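Putative pyridoxal phosphate-dependent transferase (Clostridium difficile, PDB 4DQ6) is a putative pyridoxal phosphate-dependent transferase of the class I and II aminotransferase family that binds pyridoxal-5'-phosphate and assembles from two copies of its chain. Local coordinates at residues Ile51-Asn56 with Leu278-Ala283; Ala40-Lys45 with Asn371-Arg376; Ser90-Tyr95 with Val251-Lys256. All coordinates share one frame; numbering follows the deposited sequence. Where two conformers were deposited one is given.

Contact 1. Residues Ile51-Asn56 with Leu278-Ala283; sequences IDSLKN and LVATEA
Two helices running roughly antiparallel, with 147° between the directions of their short segments, meet at residues Ile51-Asn56 and Leu278-Ala283 mainly through a serine, two alanines and a valine, with a leucine beside them. The axes approach to 8.6 Å, and Ser53 fills the point of closest passage, its CA 6.1 Å from the CA of Val279. Ser53 can be followed outward along its short side chain. Its CB lies against the methyl of Ala283, with Ser53 CB 3.6 Å from Ala283 CB. One bond further, OG occupies the crowded position between its own backbone N and carbonyl carbon (chi1 76°), which lays the oxygen over the turn from Val279 to Ala283. There Ser53 OG comes within 3.6 Å of Ala280 CA and touches the Ala283 methyl. No hydrogen bond crosses the helix pair: Ser53 OG is 3.5 Å from Val279 O without bonding to it, the hydroxyl being bonded within its own helix to the carbonyl oxygen of Ile50, and against the second helix it acts as packing surface. Val279 CG2 lies 3.6 Å from Ser53 O. Beside this, Leu54 reaches in with CD2 alone, 4.1 Å from Ala280 CB, while Tyr63 of the second subunit packs on the same leucine. The arrangement is plain helix-helix packing, and it joins helix 48-58, at the subunit interface, to helix 275-287 in this aminotransferase-family fold.

Contact 2. Residues Ala40-Lys45 with Asn371-Arg376; sequences ADMDFK and NLACPR
The two irregular backbones of Ala40-Lys45 and Asn371-Arg376 run side by side in the same direction, their end-to-end lines only 7° apart, and Asp43 N donates to Ala373 O at 2.9 Å, nearly along the C=O axis. Asn371, with CG anti to its backbone N (chi1 -177°), turns its carboxamide across the gap. Its ND2 gives a 2.8 Å bond to Asp41 O, which lies close to the amide plane, and also reaches the carbonyl oxygen of Val39. OD1 of the same Asn371 accepts from Ala373 N, closing an Asx turn, so bonds at both ends of the amide fix its flip. At Ala373, centre of an inverse gamma turn, Ala373 CB lies 3.5 Å from Met42 CG. The ring of Phe44 has Ala373 O above one face, offset toward the rim, and Met42 SD at its edge; Phe44 CE1 lies 3.8 Å from Pro375 CD. Both Asp41 and Asp43 are salt-bridged to Arg14, Asp43 also to Lys21, and Asp41 OD2 is hydrogen-bonded to Tyr65 N of the second subunit. The Asx turn and inverse gamma turn lead from strand 367-371 to Pro375, the N-cap of helix 376-390, with the side chain of Ala40 about 5 Å from the bound PLP.

Contact 3. Residues Ser90-Tyr95 with Val251-Lys256; sequences SEWLIY and VLPDEK
An antiparallel bridge between Leu93 and Val251 joins strand 93-96, outermost within this chain in the mixed sheet, the large sheet of the fold type I architecture of this family, to its antiparallel neighbour 248-251. The two residues form a non-hydrogen-bonded pair, with side chains on the same face lying alongside each other and pointing the same way; Leu93 CD2 meets Val251 CG2 at 3.8 Å. Just beyond the bridge, Leu252 N donates to Trp92 O over 2.9 Å, an almost straight bond (165° at the hydrogen) that arrives in the carbonyl plane on a lone pair. Trp92 buries the most surface of any residue in this contact. Its CG stands anti to the carbonyl carbon (chi1 -59°), which brings the indole over Pro253 in a CH-pi interaction: Pro253 CA sits 3.7 Å from the centroid of the five-membered ring of Trp92, only 8° off the ring normal. Val251 CG1 touches the ring edge at Trp92 CE3, 3.9 Å away. On the other flank, Ile94 and Leu252 cross obliquely, the Leu252 CD1 methyl lying along the CG1-CD1 arm of Ile94, with Ile94 CD1 3.6 Å from Leu252 CD1.

A second shell positions these groups. Ahead of the strand, a 3-10 turn tied by the bond from Leu93 N to Ser90 O presents Trp92, and Glu227 of helix 224-228 packs on both Trp92 and Pro253. Leu93 is backed by helix 70-84 through Ile76 and Val77, and Ile94 by Tyr258, Leu261 and Phe265 of helix 255-267. That helix starts after Asp254, its N-cap, whose OD1 accepts from Lys256 N through the anti lone pair.

The three contacts show segments remote in sequence brought together in different parts of one chain. Contact 2 lies close to the cofactor, with the Ala40 side chain about 5 Å from the bound PLP, whereas in contact 3 the Ile94 side chain is about 13 Å from it. These two lie on opposite sides of the chain's centre, their own centres 32 Å apart. Contact 1 has its centre 21 Å from that of contact 2 and 24 Å from that of contact 3; nearest atoms are about 5 and about 7 Å away, without touching. Helix 48-58 follows the 40-45 loop, and helix 275-287 follows helix 255-267, which begins in contact 3. Contacts 1 and 2 both also meet the second subunit.

Contact 1. Residues Ile51-Asn56 with Leu278-Ala283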
ATOM      1  N   ILE A  51      17.019   6.040 -10.224  1.00 16.24           N
ATOM      2  CA  ILE A  51      17.158   4.824 -11.028  1.00 17.01           C
ATOM      3  C   ILE A  51      18.309   3.979 -10.451  1.00 17.30           C
ATOM      4  O   ILE A  51      18.164   2.763 -10.290  1.00 16.08           O
ATOM      5  CB  ILE A  51      17.368   5.159 -12.504  1.00 17.60           C
ATOM      6  CG1 ILE A  51      16.183   5.947 -13.072  1.00 17.94           C
ATOM      7  CG2 ILE A  51      17.592   3.886 -13.325  1.00 17.38           C
ATOM      8  CD1 ILE A  51      16.527   6.622 -14.396  1.00 18.97           C
ATOM      9  N   ASP A  52      19.412   4.622 -10.063  1.00 18.30           N
ATOM     10  CA  ASP A  52      20.518   3.818  -9.621  1.00 20.74           C
ATOM     11  C   ASP A  52      20.254   3.194  -8.237  1.00 18.95           C
ATOM     12  O   ASP A  52      20.660   2.077  -7.954  1.00 19.31           O
ATOM     13  CB  ASP A  52      21.779   4.626  -9.609  1.00 24.25           C
ATOM     14  CG  ASP A  52      23.001   3.746  -9.811  1.00 28.42           C
ATOM     15  OD1 ASP A  52      23.189   3.120 -10.923  1.00 34.26           O
ATOM     16  OD2 ASP A  52      23.785   3.675  -8.867  1.00 30.67           O
ATOM     17  N   SER A  53      19.513   3.888  -7.376  1.00 18.06           N
ATOM     18  CA  SER A  53      19.123   3.307  -6.073  1.00 18.39           C
ATOM     19  C   SER A  53      18.238   2.061  -6.295  1.00 17.84           C
ATOM     20  O   SER A  53      18.355   1.025  -5.598  1.00 18.03           O
ATOM     21  CB  SER A  53      18.356   4.321  -5.161  1.00 19.06           C
ATOM     22  OG  SER A  53      16.945   4.593  -5.482  1.00 20.32           O
ATOM     23  N   LEU A  54      17.340   2.179  -7.256  1.00 16.38           N
ATOM     24  CA  LEU A  54      16.462   1.053  -7.590  1.00 16.64           C
ATOM     25  C   LEU A  54      17.288  -0.090  -8.175  1.00 16.47           C
ATOM     26  O   LEU A  54      17.037  -1.224  -7.827  1.00 16.92           O
ATOM     27  CB  LEU A  54      15.398   1.487  -8.582  1.00 15.62           C
ATOM     28  CG  LEU A  54      14.384   2.520  -8.125  1.00 15.85           C
ATOM     29  CD1 LEU A  54      13.519   2.960  -9.331  1.00 16.63           C
ATOM     30  CD2 LEU A  54      13.505   1.972  -6.985  1.00 15.99           C
ATOM     31  N   LYS A  55      18.309   0.188  -9.003  1.00 19.08           N
ATOM     32  CA  LYS A  55      19.117  -0.873  -9.560  1.00 19.84           C
ATOM     33  C   LYS A  55      19.897  -1.583  -8.499  1.00 19.43           C
ATOM     34  O   LYS A  55      19.897  -2.798  -8.477  1.00 18.31           O
ATOM     35  CB  LYS A  55      20.082  -0.339 -10.628  1.00 22.61           C
ATOM     36  CG  LYS A  55      19.380   0.145 -11.863  1.00 24.50           C
ATOM     37  CD  LYS A  55      20.469   0.630 -12.822  1.00 28.17           C
ATOM     38  CE  LYS A  55      19.937   1.154 -14.138  1.00 29.99           C
ATOM     39  NZ  LYS A  55      21.062   1.673 -14.980  1.00 34.37           N
ATOM     40  N   ASN A  56      20.475  -0.833  -7.565  1.00 18.93           N
ATOM     41  CA  ASN A  56      21.244  -1.415  -6.487  1.00 20.64           C
ATOM     42  C   ASN A  56      20.362  -2.322  -5.624  1.00 19.32           C
ATOM     43  O   ASN A  56      20.733  -3.430  -5.303  1.00 21.63           O
ATOM     44  CB  ASN A  56      21.917  -0.318  -5.661  1.00 22.73           C
ATOM     45  CG  ASN A  56      22.655  -0.866  -4.484  1.00 26.51           C
ATOM     46  OD1 ASN A  56      23.795  -1.292  -4.609  1.00 34.25           O
ATOM     47  ND2 ASN A  56      21.977  -0.918  -3.329  1.00 27.17           N
ATOM     48  N   LEU A 278      11.269   2.424  -0.400  1.00 14.91           N
ATOM     49  CA  LEU A 278      12.187   2.744   0.685  1.00 15.26           C
ATOM     50  C   LEU A 278      13.456   3.391   0.165  1.00 15.28           C
ATOM     51  O   LEU A 278      13.873   4.472   0.627  1.00 16.32           O
ATOM     52  CB  LEU A 278      12.619   1.498   1.436  1.00 15.25           C
ATOM     53  CG  LEU A 278      13.383   1.805   2.710  1.00 15.80           C
ATOM     54  CD1 LEU A 278      12.349   2.034   3.835  1.00 16.19           C
ATOM     55  CD2 LEU A 278      14.312   0.653   3.092  1.00 16.71           C
ATOM     56  N   VAL A 279      14.056   2.740  -0.807  1.00 15.49           N
ATOM     57  CA  VAL A 279      15.355   3.235  -1.298  1.00 16.09           C
ATOM     58  C   VAL A 279      15.222   4.455  -2.186  1.00 15.69           C
ATOM     59  O   VAL A 279      16.077   5.344  -2.150  1.00 17.28           O
ATOM     60  CB  VAL A 279      16.216   2.138  -1.994  1.00 16.15           C
ATOM     61  CG1 VAL A 279      16.511   0.946  -1.076  1.00 16.41           C
ATOM     62  CG2 VAL A 279      15.634   1.769  -3.341  1.00 15.23           C
ATOM     63  N   ALA A 280      14.137   4.529  -2.964  1.00 15.60           N
ATOM     64  CA  ALA A 280      13.914   5.687  -3.853  1.00 15.69           C
ATOM     65  C   ALA A 280      13.648   6.958  -3.071  1.00 16.09           C
ATOM     66  O   ALA A 280      14.036   8.042  -3.500  1.00 16.47           O
ATOM     67  CB  ALA A 280      12.824   5.419  -4.877  1.00 16.83           C
ATOM     68  N   THR A 281      12.897   6.866  -1.975  1.00 15.81           N
ATOM     69  CA  THR A 281      12.564   8.047  -1.220  1.00 16.74           C
ATOM     70  C   THR A 281      13.820   8.677  -0.608  1.00 16.01           C
ATOM     71  O   THR A 281      14.106   9.863  -0.750  1.00 16.89           O
ATOM     72  CB  THR A 281      11.568   7.658  -0.108  1.00 16.79           C
ATOM     73  OG1 THR A 281      10.342   7.210  -0.693  1.00 17.79           O
ATOM     74  CG2 THR A 281      11.289   8.859   0.821  1.00 16.35           C
ATOM     75  N   GLU A 282      14.680   7.846  -0.018  1.00 16.94           N
ATOM     76  CA  GLU A 282      15.881   8.343   0.609  1.00 17.90           C
ATOM     77  C   GLU A 282      16.839   8.890  -0.457  1.00 17.65           C
ATOM     78  O   GLU A 282      17.424   9.955  -0.292  1.00 18.06           O
ATOM     79  CB  GLU A 282      16.537   7.222   1.355  1.00 19.53           C
ATOM     80  CG  GLU A 282      17.823   7.647   2.009  1.00 20.92           C
ATOM     81  CD  GLU A 282      18.392   6.646   2.987  1.00 22.27           C
ATOM     82  OE1 GLU A 282      17.640   5.929   3.691  1.00 22.02           O
ATOM     83  OE2 GLU A 282      19.637   6.639   3.090  1.00 23.70           O
ATOM     84  N   ALA A 283      16.912   8.193  -1.592  1.00 17.65           N
ATOM     85  CA  ALA A 283      17.764   8.663  -2.680  1.00 17.91           C
ATOM     86  C   ALA A 283      17.295  10.003  -3.276  1.00 17.33           C
ATOM     87  O   ALA A 283      18.117  10.829  -3.617  1.00 18.70           O
ATOM     88  CB  ALA A 283      17.847   7.616  -3.794  1.00 18.12           C
TER

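Contact 2. Residues Ala40-Lys45 with Asn371-Arg376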
ATOM      1  N   ALA A  40      -1.711  13.801 -13.149  1.00 15.26           N
ATOM      2  CA  ALA A  40      -0.487  14.420 -12.627  1.00 14.87           C
ATOM      3  C   ALA A  40       0.604  13.397 -12.299  1.00 15.07           C
ATOM      4  O   ALA A  40       0.925  13.134 -11.137  1.00 15.41           O
ATOM      5  CB  ALA A  40      -0.855  15.274 -11.372  1.00 14.61           C
ATOM      6  N   ASP A  41       1.209  12.866 -13.360  1.00 14.98           N
ATOM      7  CA  ASP A  41       2.570  12.327 -13.290  1.00 15.40           C
ATOM      8  C   ASP A  41       3.270  12.891 -14.503  1.00 15.14           C
ATOM      9  O   ASP A  41       2.657  13.501 -15.357  1.00 17.14           O
ATOM     10  CB  ASP A  41       2.660  10.792 -13.116  1.00 16.45           C
ATOM     11  CG  ASP A  41       2.249   9.995 -14.320  1.00 17.19           C
ATOM     12  OD1 ASP A  41       2.177  10.533 -15.451  1.00 17.54           O
ATOM     13  OD2 ASP A  41       2.021   8.762 -14.161  1.00 16.94           O
ATOM     14  N   MET A  42       4.574  12.698 -14.574  1.00 14.35           N
ATOM     15  CA  MET A  42       5.334  13.382 -15.586  1.00 14.94           C
ATOM     16  C   MET A  42       5.736  12.447 -16.699  1.00 15.82           C
ATOM     17  O   MET A  42       5.981  11.246 -16.463  1.00 17.44           O
ATOM     18  CB  MET A  42       6.624  13.952 -14.975  1.00 14.61           C
ATOM     19  CG  MET A  42       6.523  14.708 -13.647  1.00 14.81           C
ATOM     20  SD  MET A  42       8.259  15.275 -13.299  1.00 14.68           S
ATOM     21  CE  MET A  42       7.964  15.990 -11.657  1.00 15.27           C
ATOM     22  N   ASP A  43       5.902  12.969 -17.904  1.00 16.27           N
ATOM     23  CA  ASP A  43       6.492  12.180 -19.006  1.00 17.83           C
ATOM     24  C   ASP A  43       7.986  12.442 -19.108  1.00 18.94           C
ATOM     25  O   ASP A  43       8.577  12.705 -20.212  1.00 22.01           O
ATOM     26  CB  ASP A  43       5.817  12.493 -20.317  1.00 18.88           C
ATOM     27  CG  ASP A  43       4.406  11.942 -20.381  0.50 19.91           C
ATOM     28  OD1 ASP A  43       4.244  10.706 -20.482  0.50 20.91           O
ATOM     29  OD2 ASP A  43       3.449  12.737 -20.345  0.50 19.38           O
ATOM     30  N   PHE A  44       8.599  12.332 -17.953  1.00 17.77           N
ATOM     31  CA  PHE A  44      10.026  12.420 -17.808  1.00 18.18           C
ATOM     32  C   PHE A  44      10.581  11.210 -17.059  1.00 17.75           C
ATOM     33  O   PHE A  44       9.967  10.664 -16.226  1.00 18.10           O
ATOM     34  CB  PHE A  44      10.440  13.632 -17.024  1.00 17.03           C
ATOM     35  CG  PHE A  44      10.117  14.930 -17.660  1.00 17.11           C
ATOM     36  CD1 PHE A  44      10.376  15.207 -18.994  1.00 17.37           C
ATOM     37  CD2 PHE A  44       9.597  15.913 -16.877  1.00 15.44           C
ATOM     38  CE1 PHE A  44      10.021  16.447 -19.529  1.00 17.11           C
ATOM     39  CE2 PHE A  44       9.285  17.166 -17.368  1.00 16.46           C
ATOM     40  CZ  PHE A  44       9.476  17.417 -18.730  1.00 16.74           C
ATOM     41  N   LYS A  45      11.789  10.789 -17.382  1.00 18.83           N
ATOM     42  CA  LYS A  45      12.495   9.784 -16.600  1.00 20.15           C
ATOM     43  C   LYS A  45      12.751  10.242 -15.194  1.00 19.80           C
ATOM     44  O   LYS A  45      12.909  11.440 -14.946  1.00 20.37           O
ATOM     45  CB  LYS A  45      13.830   9.457 -17.251  1.00 23.39           C
ATOM     46  CG  LYS A  45      13.660   8.689 -18.539  1.00 24.35           C
ATOM     47  CD  LYS A  45      14.996   8.320 -19.098  1.00 28.53           C
ATOM     48  CE  LYS A  45      14.779   7.525 -20.358  1.00 31.49           C
ATOM     49  NZ  LYS A  45      16.122   7.366 -20.952  1.00 34.48           N
ATOM     50  N   ASN A 371      -1.474  19.357 -17.849  1.00 13.92           N
ATOM     51  CA  ASN A 371      -0.220  18.889 -17.302  1.00 14.01           C
ATOM     52  C   ASN A 371       0.994  19.250 -18.145  1.00 14.49           C
ATOM     53  O   ASN A 371       1.110  18.735 -19.250  1.00 16.64           O
ATOM     54  CB  ASN A 371      -0.303  17.385 -17.044  1.00 14.20           C
ATOM     55  CG  ASN A 371       0.935  16.805 -16.404  1.00 14.74           C
ATOM     56  OD1 ASN A 371       2.030  17.382 -16.442  1.00 16.21           O
ATOM     57  ND2 ASN A 371       0.801  15.569 -15.933  1.00 15.79           N
ATOM     58  N   LEU A 372       1.870  20.126 -17.637  1.00 14.23           N
ATOM     59  CA  LEU A 372       3.038  20.614 -18.393  1.00 15.35           C
ATOM     60  C   LEU A 372       4.331  19.932 -18.087  1.00 15.04           C
ATOM     61  O   LEU A 372       5.409  20.393 -18.547  1.00 15.64           O
ATOM     62  CB  LEU A 372       3.141  22.145 -18.218  1.00 16.16           C
ATOM     63  CG  LEU A 372       2.508  22.967 -19.347  1.00 19.14           C
ATOM     64  CD1 LEU A 372       1.049  22.572 -19.585  1.00 17.61           C
ATOM     65  CD2 LEU A 372       2.682  24.472 -19.076  1.00 19.83           C
ATOM     66  N   ALA A 373       4.322  18.845 -17.327  1.00 13.97           N
ATOM     67  CA  ALA A 373       5.538  18.093 -16.980  1.00 14.65           C
ATOM     68  C   ALA A 373       5.762  17.067 -18.058  1.00 14.70           C
ATOM     69  O   ALA A 373       5.629  15.851 -17.868  1.00 14.65           O
ATOM     70  CB  ALA A 373       5.399  17.416 -15.593  1.00 13.33           C
ATOM     71  N   CYS A 374       6.120  17.579 -19.246  1.00 14.95           N
ATOM     72  CA  CYS A 374       6.334  16.710 -20.404  1.00 15.51           C
ATOM     73  C   CYS A 374       7.345  17.412 -21.331  1.00 15.48           C
ATOM     74  O   CYS A 374       7.544  18.617 -21.204  1.00 15.34           O
ATOM     75  CB  CYS A 374       5.055  16.422 -21.154  1.00 15.27           C
ATOM     76  SG  CYS A 374       4.242  17.875 -21.843  1.00 18.90           S
ATOM     77  N   PRO A 375       7.942  16.700 -22.270  1.00 16.11           N
ATOM     78  CA  PRO A 375       8.854  17.382 -23.190  1.00 17.22           C
ATOM     79  C   PRO A 375       8.196  18.546 -23.923  1.00 17.34           C
ATOM     80  O   PRO A 375       7.015  18.481 -24.270  1.00 17.04           O
ATOM     81  CB  PRO A 375       9.286  16.264 -24.153  1.00 18.06           C
ATOM     82  CG  PRO A 375       9.205  15.030 -23.325  1.00 18.15           C
ATOM     83  CD  PRO A 375       8.000  15.232 -22.451  1.00 16.46           C
ATOM     84  N   ARG A 376       8.991  19.586 -24.243  1.00 17.23           N
ATOM     85  CA  ARG A 376       8.524  20.685 -25.029  1.00 17.52           C
ATOM     86  C   ARG A 376       7.788  20.264 -26.281  1.00 17.61           C
ATOM     87  O   ARG A 376       6.755  20.839 -26.627  1.00 18.77           O
ATOM     88  CB  ARG A 376       9.688  21.645 -25.375  1.00 18.79           C
ATOM     89  CG  ARG A 376       9.261  22.864 -26.184  1.00 19.14           C
ATOM     90  CD  ARG A 376       8.236  23.766 -25.514  1.00 19.17           C
ATOM     91  NE  ARG A 376       8.818  24.296 -24.309  1.00 18.48           N
ATOM     92  CZ  ARG A 376       9.583  25.369 -24.225  1.00 20.31           C
ATOM     93  NH1 ARG A 376       9.906  26.075 -25.311  1.00 21.06           N
ATOM     94  NH2 ARG A 376      10.135  25.684 -23.068  1.00 19.58           N
TER

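Contact 3. Residues Ser90-Tyr95 with Val251-Lys256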
ATOM      1  N   SER A  90      12.011  13.480  13.719  1.00 19.81           N
ATOM      2  CA  SER A  90      11.764  12.200  13.046  1.00 18.38           C
ATOM      3  C   SER A  90      10.641  11.434  13.728  1.00 18.02           C
ATOM      4  O   SER A  90       9.870  10.731  13.088  1.00 17.76           O
ATOM      5  CB  SER A  90      13.015  11.337  13.011  1.00 19.63           C
ATOM      6  OG  SER A  90      13.533  11.057  14.315  1.00 21.27           O
ATOM      7  N   GLU A  91      10.502  11.645  15.036  1.00 19.24           N
ATOM      8  CA  GLU A  91       9.437  10.992  15.798  1.00 19.69           C
ATOM      9  C   GLU A  91       8.024  11.413  15.408  1.00 18.73           C
ATOM     10  O   GLU A  91       7.080  10.745  15.792  1.00 19.17           O
ATOM     11  CB  GLU A  91       9.614  11.265  17.306  1.00 22.51           C
ATOM     12  CG  GLU A  91      10.860  10.619  17.891  1.00 25.08           C
ATOM     13  CD  GLU A  91      12.136  11.431  17.803  1.00 25.96           C
ATOM     14  OE1 GLU A  91      12.229  12.489  17.135  1.00 25.01           O
ATOM     15  OE2 GLU A  91      13.111  10.963  18.482  1.00 31.19           O
ATOM     16  N   TRP A  92       7.881  12.515  14.693  1.00 17.32           N
ATOM     17  CA  TRP A  92       6.593  12.973  14.229  1.00 16.81           C
ATOM     18  C   TRP A  92       6.101  12.306  12.980  1.00 15.89           C
ATOM     19  O   TRP A  92       4.922  12.534  12.586  1.00 16.26           O
ATOM     20  CB  TRP A  92       6.616  14.436  13.983  1.00 17.00           C
ATOM     21  CG  TRP A  92       6.966  15.301  15.161  1.00 17.43           C
ATOM     22  CD1 TRP A  92       7.042  14.930  16.479  1.00 18.54           C
ATOM     23  CD2 TRP A  92       7.245  16.731  15.126  1.00 18.25           C
ATOM     24  NE1 TRP A  92       7.338  16.013  17.273  1.00 19.18           N
ATOM     25  CE2 TRP A  92       7.475  17.129  16.516  1.00 18.86           C
ATOM     26  CE3 TRP A  92       7.267  17.704  14.132  1.00 17.99           C
ATOM     27  CZ2 TRP A  92       7.780  18.472  16.857  1.00 19.79           C
ATOM     28  CZ3 TRP A  92       7.563  19.036  14.499  1.00 19.07           C
ATOM     29  CH2 TRP A  92       7.815  19.393  15.817  1.00 19.48           C
ATOM     30  N   LEU A  93       6.917  11.465  12.307  1.00 15.16           N
ATOM     31  CA  LEU A  93       6.599  10.986  10.984  1.00 14.95           C
ATOM     32  C   LEU A  93       5.920   9.645  10.995  1.00 14.02           C
ATOM     33  O   LEU A  93       6.396   8.723  11.639  1.00 14.63           O
ATOM     34  CB  LEU A  93       7.882  10.874  10.152  1.00 15.82           C
ATOM     35  CG  LEU A  93       8.555  12.173   9.749  1.00 16.33           C
ATOM     36  CD1 LEU A  93      10.009  12.026   9.288  1.00 16.57           C
ATOM     37  CD2 LEU A  93       7.681  12.882   8.724  1.00 16.59           C
ATOM     38  N   ILE A  94       4.817   9.558  10.224  1.00 13.66           N
ATOM     39  CA  ILE A  94       4.158   8.287   9.924  1.00 13.83           C
ATOM     40  C   ILE A  94       4.179   8.022   8.411  1.00 13.28           C
ATOM     41  O   ILE A  94       3.854   8.910   7.615  1.00 13.32           O
ATOM     42  CB  ILE A  94       2.697   8.229  10.456  1.00 14.50           C
ATOM     43  CG1 ILE A  94       2.806   8.290  11.963  1.00 14.72           C
ATOM     44  CG2 ILE A  94       1.951   6.989   9.958  1.00 14.92           C
ATOM     45  CD1 ILE A  94       1.434   8.195  12.618  1.00 15.55           C
ATOM     46  N   TYR A  95       4.581   6.793   8.032  1.00 13.22           N
ATOM     47  CA  TYR A  95       4.526   6.328   6.635  1.00 13.30           C
ATOM     48  C   TYR A  95       3.075   6.151   6.196  1.00 13.87           C
ATOM     49  O   TYR A  95       2.276   5.562   6.938  1.00 13.89           O
ATOM     50  CB  TYR A  95       5.206   4.963   6.538  1.00 14.51           C
ATOM     51  CG  TYR A  95       4.872   4.207   5.274  1.00 13.83           C
ATOM     52  CD1 TYR A  95       5.483   4.544   4.032  1.00 14.96           C
ATOM     53  CD2 TYR A  95       3.940   3.185   5.264  1.00 13.82           C
ATOM     54  CE1 TYR A  95       5.119   3.912   2.862  1.00 14.18           C
ATOM     55  CE2 TYR A  95       3.567   2.560   4.078  1.00 14.04           C
ATOM     56  CZ  TYR A  95       4.157   2.909   2.891  1.00 14.26           C
ATOM     57  OH  TYR A  95       3.791   2.242   1.711  1.00 16.37           O
ATOM     58  N   VAL A 251       3.157  14.330   9.043  1.00 12.86           N
ATOM     59  CA  VAL A 251       3.929  14.969  10.101  1.00 13.68           C
ATOM     60  C   VAL A 251       2.903  15.298  11.195  1.00 13.97           C
ATOM     61  O   VAL A 251       2.010  16.190  10.985  1.00 15.11           O
ATOM     62  CB  VAL A 251       4.651  16.253   9.675  1.00 13.73           C
ATOM     63  CG1 VAL A 251       5.406  16.814  10.866  1.00 14.56           C
ATOM     64  CG2 VAL A 251       5.559  15.966   8.471  1.00 13.97           C
ATOM     65  N   LEU A 252       3.032  14.671  12.369  1.00 15.48           N
ATOM     66  CA  LEU A 252       2.057  14.892  13.464  1.00 15.56           C
ATOM     67  C   LEU A 252       2.828  15.294  14.752  1.00 17.16           C
ATOM     68  O   LEU A 252       3.282  14.464  15.521  1.00 17.58           O
ATOM     69  CB  LEU A 252       1.208  13.653  13.651  1.00 15.57           C
ATOM     70  CG  LEU A 252       0.596  12.983  12.453  1.00 15.32           C
ATOM     71  CD1 LEU A 252       1.450  11.779  12.007  1.00 15.65           C
ATOM     72  CD2 LEU A 252      -0.829  12.563  12.767  1.00 15.16           C
ATOM     73  N   PRO A 253       2.951  16.611  14.965  1.00 18.03           N
ATOM     74  CA  PRO A 253       3.671  17.126  16.148  1.00 19.31           C
ATOM     75  C   PRO A 253       2.961  16.868  17.470  1.00 21.02           C
ATOM     76  O   PRO A 253       3.603  16.930  18.508  1.00 22.68           O
ATOM     77  CB  PRO A 253       3.774  18.633  15.858  1.00 19.52           C
ATOM     78  CG  PRO A 253       3.645  18.743  14.377  1.00 18.98           C
ATOM     79  CD  PRO A 253       2.624  17.698  14.024  1.00 18.07           C
ATOM     80  N   ASP A 254       1.666  16.618  17.442  1.00 20.88           N
ATOM     81  CA  ASP A 254       0.921  16.302  18.666  1.00 21.98           C
ATOM     82  C   ASP A 254       0.898  14.788  18.857  1.00 21.26           C
ATOM     83  O   ASP A 254       0.403  14.039  18.019  1.00 20.10           O
ATOM     84  CB  ASP A 254      -0.475  16.914  18.580  1.00 23.87           C
ATOM     85  CG  ASP A 254      -1.295  16.682  19.836  1.00 27.52           C
ATOM     86  OD1 ASP A 254      -1.214  15.627  20.439  1.00 30.58           O
ATOM     87  OD2 ASP A 254      -2.043  17.579  20.248  1.00 30.65           O
ATOM     88  N   GLU A 255       1.469  14.312  19.953  1.00 22.90           N
ATOM     89  CA  GLU A 255       1.574  12.871  20.160  1.00 23.48           C
ATOM     90  C   GLU A 255       0.233  12.139  20.194  1.00 22.39           C
ATOM     91  O   GLU A 255       0.161  10.961  19.887  1.00 21.11           O
ATOM     92  CB  GLU A 255       2.403  12.504  21.387  1.00 27.14           C
ATOM     93  CG  GLU A 255       1.938  13.057  22.691  1.00 32.36           C
ATOM     94  CD  GLU A 255       3.121  13.130  23.643  1.00 37.60           C
ATOM     95  OE1 GLU A 255       3.894  12.127  23.684  1.00 41.80           O
ATOM     96  OE2 GLU A 255       3.281  14.178  24.326  1.00 45.82           O
ATOM     97  N   LYS A 256      -0.831  12.824  20.578  1.00 22.74           N
ATOM     98  CA  LYS A 256      -2.166  12.178  20.585  1.00 22.63           C
ATOM     99  C   LYS A 256      -2.728  11.924  19.198  1.00 20.58           C
ATOM    100  O   LYS A 256      -3.342  10.892  18.967  1.00 20.72           O
ATOM    101  CB  LYS A 256      -3.185  12.990  21.348  1.00 26.51           C
ATOM    102  CG  LYS A 256      -2.837  13.169  22.800  1.00 29.26           C
ATOM    103  CD  LYS A 256      -3.887  14.030  23.473  1.00 31.70           C
ATOM    104  CE  LYS A 256      -5.247  13.337  23.559  1.00 33.37           C
ATOM    105  NZ  LYS A 256      -6.035  13.873  24.723  1.00 36.14           N
TER